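Local coordinates for protein chitinase (Chromobacterium violaceum, PDB 4TXG) that probably hydrolyses the glycosidic bonds of chitin as a family GH18 chitinase and is also likely to bind the polysaccharide, at residues Q696-T701 with P766-V771. Sequence-based numbering, arbitrary orientation.
Sequences QFDVPT and PSHYTV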
loop_
_atom_site.group_PDB
_atom_site.type_symbol
_atom_site.label_atom_id
_atom_site.label_comp_id
_atom_site.label_asym_id
_atom_site.label_seq_id
_atom_site.Cartn_x
_atom_site.Cartn_y
_atom_site.Cartn_z
ATOM N N GLN A 696 14.330 19.508 17.069
ATOM C CA GLN A 696 14.494 19.161 15.660
ATOM C C GLN A 696 13.780 17.853 15.353
ATOM O O GLN A 696 13.587 17.023 16.237
ATOM C CB GLN A 696 15.970 19.030 15.280
ATOM C CG GLN A 696 16.753 20.327 15.317
ATOM C CD GLN A 696 18.141 20.179 14.718
ATOM O OE1 GLN A 696 18.508 19.113 14.213
ATOM N NE2 GLN A 696 18.918 21.254 14.757
ATOM N N PHE A 697 13.384 17.677 14.099
ATOM C CA PHE A 697 12.814 16.406 13.673
ATOM C C PHE A 697 12.885 16.301 12.154
ATOM O O PHE A 697 13.047 17.307 11.460
ATOM C CB PHE A 697 11.369 16.237 14.163
ATOM C CG PHE A 697 10.490 17.446 13.950
ATOM C CD1 PHE A 697 9.780 17.610 12.765
ATOM C CD2 PHE A 697 10.353 18.401 14.944
ATOM C CE1 PHE A 697 8.961 18.716 12.568
ATOM C CE2 PHE A 697 9.538 19.509 14.753
ATOM C CZ PHE A 697 8.843 19.667 13.563
ATOM N N ASP A 698 12.785 15.073 11.660
ATOM C CA ASP A 698 12.811 14.806 10.222
ATOM C C ASP A 698 11.410 14.850 9.625
ATOM O O ASP A 698 10.499 14.175 10.101
ATOM C CB ASP A 698 13.439 13.438 9.933
ATOM C CG ASP A 698 14.939 13.422 10.127
ATOM O OD1 ASP A 698 15.581 14.490 10.020
ATOM O OD2 ASP A 698 15.475 12.321 10.372
ATOM N N VAL A 699 11.250 15.655 8.583
ATOM C CA VAL A 699 10.032 15.674 7.785
ATOM C C VAL A 699 10.343 14.992 6.455
ATOM O O VAL A 699 11.352 15.316 5.828
ATOM C CB VAL A 699 9.546 17.124 7.571
ATOM C CG1 VAL A 699 8.289 17.173 6.708
ATOM C CG2 VAL A 699 9.296 17.777 8.932
ATOM N N PRO A 700 9.506 14.030 6.032
ATOM C CA PRO A 700 9.848 13.358 4.769
ATOM C C PRO A 700 9.812 14.332 3.594
ATOM O O PRO A 700 9.081 15.324 3.627
ATOM C CB PRO A 700 8.766 12.284 4.632
ATOM C CG PRO A 700 7.586 12.838 5.409
ATOM C CD PRO A 700 8.213 13.583 6.578
ATOM N N THR A 701 10.612 14.045 2.575
ATOM C CA THR A 701 10.731 14.918 1.412
ATOM C C THR A 701 9.525 14.849 0.473
ATOM O O THR A 701 9.547 15.429 -0.608
ATOM C CB THR A 701 11.989 14.567 0.604
ATOM O OG1 THR A 701 12.015 13.148 0.383
ATOM C CG2 THR A 701 13.259 14.994 1.364
ATOM N N PRO A 766 5.935 13.241 11.870
ATOM C CA PRO A 766 7.382 13.181 11.625
ATOM C C PRO A 766 8.091 12.153 12.517
ATOM O O PRO A 766 7.439 11.398 13.249
ATOM C CB PRO A 766 7.858 14.605 11.959
ATOM C CG PRO A 766 6.636 15.468 11.830
ATOM C CD PRO A 766 5.500 14.590 12.283
ATOM N N SER A 767 9.416 12.119 12.449
ATOM C CA SER A 767 10.179 11.161 13.247
ATOM C C SER A 767 11.572 11.695 13.533
ATOM O O SER A 767 11.958 12.742 13.018
ATOM C CB SER A 767 10.275 9.810 12.528
ATOM O OG SER A 767 10.974 9.961 11.302
ATOM N N HIS A 768 12.301 10.968 14.373
ATOM C CA HIS A 768 13.706 11.265 14.685
ATOM C C HIS A 768 13.850 12.617 15.374
ATOM O O HIS A 768 14.610 13.494 14.941
ATOM C CB HIS A 768 14.556 11.197 13.419
ATOM C CG HIS A 768 14.356 9.937 12.640
ATOM N ND1 HIS A 768 14.483 9.876 11.269
ATOM C CD2 HIS A 768 14.004 8.688 13.040
ATOM C CE1 HIS A 768 14.241 8.644 10.857
ATOM N NE2 HIS A 768 13.946 7.903 11.915
ATOM N N TYR A 769 13.123 12.756 16.478
ATOM C CA TYR A 769 13.121 13.983 17.265
ATOM C C TYR A 769 14.363 14.125 18.125
ATOM O O TYR A 769 14.859 13.145 18.687
ATOM C CB TYR A 769 11.883 14.028 18.173
ATOM C CG TYR A 769 10.570 14.128 17.433
ATOM C CD1 TYR A 769 9.887 12.984 17.029
ATOM C CD2 TYR A 769 10.006 15.367 17.161
ATOM C CE1 TYR A 769 8.682 13.081 16.350
ATOM C CE2 TYR A 769 8.814 15.471 16.483
ATOM C CZ TYR A 769 8.153 14.324 16.086
ATOM O OH TYR A 769 6.956 14.430 15.415
ATOM N N THR A 770 14.866 15.348 18.237
ATOM C CA THR A 770 15.866 15.634 19.266
ATOM C C THR A 770 15.508 16.893 20.027
ATOM O O THR A 770 14.829 17.790 19.509
ATOM C CB THR A 770 17.292 15.800 18.692
ATOM O OG1 THR A 770 17.300 16.806 17.672
ATOM C CG2 THR A 770 17.813 14.483 18.126
ATOM N N VAL A 771 15.977 16.951 21.267
ATOM C CA VAL A 771 15.799 18.129 22.103
ATOM C C VAL A 771 17.176 18.671 22.457
ATOM O O VAL A 771 17.993 17.958 23.046
ATOM C CB VAL A 771 14.999 17.803 23.380
ATOM C CG1 VAL A 771 14.870 19.050 24.265
ATOM C CG2 VAL A 771 13.619 17.251 23.009
HETATM O O HOH W 1 19.572 16.851 15.979
HETATM O O HOH W 2 9.943 11.619 9.415
#
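Q696 and T770 face each other as an antiparallel hydrogen-bonded pair: Q696 N donates to T770 O at 3.0 Å, and T770 N returns the bond to Q696 O. Further along, D698 N reaches S767 O at 2.8 Å, whereas the return bond from S767 N to D698 O is weak. One residue, F697, lies between Q696 and D698, but two, H768 and Y769, lie between S767 and T770. This one-residue shift is a beta bulge, a worked example of how an extra residue is absorbed without breaking a strand pair. H768 bears its irregular backbone, left-handed with phi and psi both positive, and Y769 CA makes a CA-H...O contact with Q696 O.

The bulge sits between strands 694-700 and 767-773, neighbours within one sheet of the Chitinase C region; S767 OG also bonds G450 O, in the GH18 range.

Polar side chains gather on the face carrying Q696, D698 and T770. H768 ND1 donates to D698 OD2 at 2.8 Å, meeting the anti lone pair of the oxygen close to the imidazole plane, while carboxylate and ring planes stand 87° apart. R736 on the adjoining strand forms a salt bridge with D698 OD1 and also bonds Q696 OE1, T770 OG1 and H768 O, so it spans the bulge. One water links Q696 OE1 to T770 OG1; another joins D698 O to S767 OG.

Apolar contacts centre on F697. Its CB lies over one face of the Y769 ring, 3.4 Å from Y769 CD2, and the two aromatic planes are inclined at 43°. A chi1 of 46° sets CG of F697 between its own N and C; the side chain lies alongside P766, pointing the same way, with F697 CD1 3.7 Å from P766 CB. F661 stacks on Y769.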